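Long-range contact in cell death abnormality protein 2 (Caenorhabditis elegans, PDB 3QWX), which acts as a Crk-family SH2/SH3 signaling adaptor required for cell migration and for the engulfment of cell corpses, forming a ternary complex with CED-5 and CED-12: residues I118-G123 against G140-I145. Residues are numbered along the deposited sequence; the frame is centred on the assembly and turned at random.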
ATOM      1  N   ILE A 118      13.325  -8.047  -6.660  1.00 21.75           N
ATOM      2  CA  ILE A 118      14.667  -7.941  -7.219  1.00 23.60           C
ATOM      3  C   ILE A 118      15.501  -9.151  -6.810  1.00 27.40           C
ATOM      4  O   ILE A 118      16.182  -9.754  -7.630  1.00 26.41           O
ATOM      5  CB  ILE A 118      15.356  -6.641  -6.759  1.00 24.95           C
ATOM      6  CG1 ILE A 118      14.693  -5.441  -7.430  1.00 27.01           C
ATOM      7  CG2 ILE A 118      16.830  -6.671  -7.094  1.00 29.18           C
ATOM      8  CD1 ILE A 118      15.041  -4.122  -6.797  1.00 28.33           C
ATOM      9  N   GLU A 119      15.456  -9.504  -5.530  1.00 20.76           N
ATOM     10  CA  GLU A 119      16.097 -10.737  -5.092  1.00 24.13           C
ATOM     11  C   GLU A 119      15.545 -11.212  -3.753  1.00 23.46           C
ATOM     12  O   GLU A 119      14.898 -10.446  -3.033  1.00 20.88           O
ATOM     13  CB  GLU A 119      17.618 -10.570  -5.024  1.00 29.74           C
ATOM     14  CG  GLU A 119      18.092  -9.486  -4.088  1.00 25.63           C
ATOM     15  CD  GLU A 119      19.610  -9.358  -4.086  1.00 36.44           C
ATOM     16  OE1 GLU A 119      20.237  -9.700  -5.115  1.00 43.10           O
ATOM     17  OE2 GLU A 119      20.174  -8.923  -3.056  1.00 37.37           O
ATOM     18  N   VAL A 120      15.791 -12.481  -3.442  1.00 20.55           N
ATOM     19  CA  VAL A 120      15.393 -13.068  -2.171  1.00 24.25           C
ATOM     20  C   VAL A 120      16.606 -13.163  -1.251  1.00 25.62           C
ATOM     21  O   VAL A 120      17.666 -13.648  -1.649  1.00 26.99           O
ATOM     22  CB  VAL A 120      14.767 -14.476  -2.359  1.00 26.10           C
ATOM     23  CG1 VAL A 120      14.323 -15.051  -1.023  1.00 25.45           C
ATOM     24  CG2 VAL A 120      13.593 -14.413  -3.325  1.00 25.58           C
ATOM     25  N   VAL A 121      16.443 -12.690  -0.020  1.00 25.16           N
ATOM     26  CA  VAL A 121      17.538 -12.646   0.935  1.00 22.88           C
ATOM     27  C   VAL A 121      17.076 -13.249   2.247  1.00 22.86           C
ATOM     28  O   VAL A 121      15.877 -13.426   2.467  1.00 19.20           O
ATOM     29  CB  VAL A 121      18.009 -11.189   1.199  1.00 22.88           C
ATOM     30  CG1 VAL A 121      18.547 -10.552  -0.076  1.00 20.81           C
ATOM     31  CG2 VAL A 121      16.864 -10.350   1.780  1.00 18.20           C
ATOM     32  N   VAL A 122      18.030 -13.580   3.111  1.00 23.36           N
ATOM     33  CA  VAL A 122      17.709 -13.939   4.483  1.00 21.76           C
ATOM     34  C   VAL A 122      18.479 -13.038   5.440  1.00 22.73           C
ATOM     35  O   VAL A 122      19.613 -12.632   5.150  1.00 21.64           O
ATOM     36  CB  VAL A 122      17.996 -15.438   4.805  1.00 27.18           C
ATOM     37  CG1 VAL A 122      17.237 -16.340   3.838  1.00 25.57           C
ATOM     38  CG2 VAL A 122      19.483 -15.724   4.751  1.00 28.70           C
ATOM     39  N   GLY A 123      17.851 -12.728   6.572  1.00 20.30           N
ATOM     40  CA  GLY A 123      18.468 -11.904   7.594  1.00 21.20           C
ATOM     41  C   GLY A 123      19.696 -12.605   8.147  1.00 20.03           C
ATOM     42  O   GLY A 123      19.631 -13.773   8.522  1.00 20.29           O
ATOM     43  N   GLY A 140      17.834 -14.963  10.098  1.00 20.84           N
ATOM     44  CA  GLY A 140      17.353 -16.121   9.364  1.00 21.99           C
ATOM     45  C   GLY A 140      16.033 -15.886   8.647  1.00 21.34           C
ATOM     46  O   GLY A 140      15.556 -16.765   7.935  1.00 22.65           O
ATOM     47  N   GLU A 141      15.440 -14.706   8.820  1.00 21.06           N
ATOM     48  CA  GLU A 141      14.135 -14.438   8.216  1.00 20.21           C
ATOM     49  C   GLU A 141      14.222 -14.162   6.718  1.00 20.53           C
ATOM     50  O   GLU A 141      15.080 -13.403   6.266  1.00 20.30           O
ATOM     51  CB  GLU A 141      13.409 -13.289   8.929  1.00 21.24           C
ATOM     52  CG  GLU A 141      11.992 -13.041   8.390  1.00 18.22           C
ATOM     53  CD  GLU A 141      11.222 -12.006   9.190  1.00 21.28           C
ATOM     54  OE1 GLU A 141      11.650 -11.660  10.315  1.00 21.55           O
ATOM     55  OE2 GLU A 141      10.186 -11.521   8.688  1.00 20.72           O
ATOM     56  N   ARG A 142      13.313 -14.772   5.959  1.00 17.74           N
ATOM     57  CA  ARG A 142      13.286 -14.629   4.502  1.00 18.49           C
ATOM     58  C   ARG A 142      12.606 -13.325   4.092  1.00 15.69           C
ATOM     59  O   ARG A 142      11.509 -13.029   4.534  1.00 19.51           O
ATOM     60  CB  ARG A 142      12.557 -15.824   3.876  1.00 21.61           C
ATOM     61  CG  ARG A 142      12.465 -15.793   2.352  1.00 25.62           C
ATOM     62  CD  ARG A 142      11.501 -16.877   1.837  1.00 28.72           C
ATOM     63  NE  ARG A 142      11.439 -16.957   0.372  1.00 32.08           N
ATOM     64  CZ  ARG A 142      10.747 -16.130  -0.412  1.00 31.41           C
ATOM     65  NH1 ARG A 142      10.063 -15.118   0.110  1.00 26.23           N
ATOM     66  NH2 ARG A 142      10.743 -16.311  -1.732  1.00 29.63           N
ATOM     67  N   LEU A 143      13.271 -12.530   3.263  1.00 18.81           N
ATOM     68  CA  LEU A 143      12.693 -11.267   2.831  1.00 19.72           C
ATOM     69  C   LEU A 143      12.825 -11.146   1.330  1.00 19.59           C
ATOM     70  O   LEU A 143      13.642 -11.818   0.698  1.00 19.94           O
ATOM     71  CB  LEU A 143      13.389 -10.082   3.496  1.00 17.82           C
ATOM     72  CG  LEU A 143      13.440 -10.055   5.030  1.00 20.36           C
ATOM     73  CD1 LEU A 143      14.394  -8.977   5.479  1.00 18.79           C
ATOM     74  CD2 LEU A 143      12.037  -9.841   5.653  1.00 16.86           C
ATOM     75  N   GLU A 144      12.003 -10.281   0.771  1.00 19.89           N
ATOM     76  CA  GLU A 144      12.036 -10.003  -0.652  1.00 20.81           C
ATOM     77  C   GLU A 144      12.453  -8.560  -0.820  1.00 17.56           C
ATOM     78  O   GLU A 144      11.825  -7.651  -0.276  1.00 17.06           O
ATOM     79  CB  GLU A 144      10.657 -10.263  -1.276  1.00 17.37           C
ATOM     80  CG  GLU A 144      10.371 -11.753  -1.426  1.00 21.26           C
ATOM     81  CD  GLU A 144       8.894 -12.068  -1.682  1.00 24.86           C
ATOM     82  OE1 GLU A 144       8.092 -11.125  -1.762  1.00 20.88           O
ATOM     83  OE2 GLU A 144       8.547 -13.265  -1.784  1.00 22.32           O
ATOM     84  N   ILE A 145      13.524  -8.356  -1.572  1.00 16.97           N
ATOM     85  CA  ILE A 145      14.032  -7.022  -1.833  1.00 17.17           C
ATOM     86  C   ILE A 145      13.326  -6.404  -3.036  1.00 18.40           C
ATOM     87  O   ILE A 145      13.331  -6.973  -4.122  1.00 17.58           O
ATOM     88  CB  ILE A 145      15.556  -7.057  -2.070  1.00 18.31           C
ATOM     89  CG1 ILE A 145      16.266  -7.675  -0.858  1.00 17.98           C
ATOM     90  CG2 ILE A 145      16.100  -5.667  -2.364  1.00 18.27           C
ATOM     91  CD1 ILE A 145      16.056  -6.928   0.455  1.00 18.44           C
TER
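V120 covers one face of the R142 guanidinium: its CG1 stands 3.6 Å above the plane, displaced toward the rim, while CG2 approaches NH2. At the guanidinium edge, R142 NH1 makes a salt bridge to E144 OE2 (3.1 Å), which lies in the guanidinium plane. OE2 is met on its anti side, with NH1 34° out of the carboxylate plane; OE1 of E144 is engaged by R157. CG of R142, anti to the backbone N (chi1 -180°), rests against V120 CG1 at 3.9 Å, and the extended chain beyond it carries NE and the guanidinium on past V120, crossing it obliquely. The opposite face of the sheet carries V121, L143 and I145, all buried. There V121 CG1 meets I145 CG1 at 3.8 Å, the two side chains crossing at about a right angle, and V121 CG2 touches both L143 CB and I145 CD1. E119 lies alongside I145, which also packs on W154 and A156 of strand 153-157. Strands 119-123 and 142-147 are neighbours in the five-stranded antiparallel sheet of the first SH3 domain. Their pairing is centred on V121 and L143, joined by a reciprocal pair of bonds: V121 N to L143 O at 3.0 Å and L143 N to V121 O at 2.9 Å. At the I118 end, a classic beta bulge sets I118 and E119 both against I145: I118 N donates to I145 O (2.8 Å), and I145 N to E119 O. At the other end, G123 N donates to E141 O, and G140 N to G123 O at 2.7 Å.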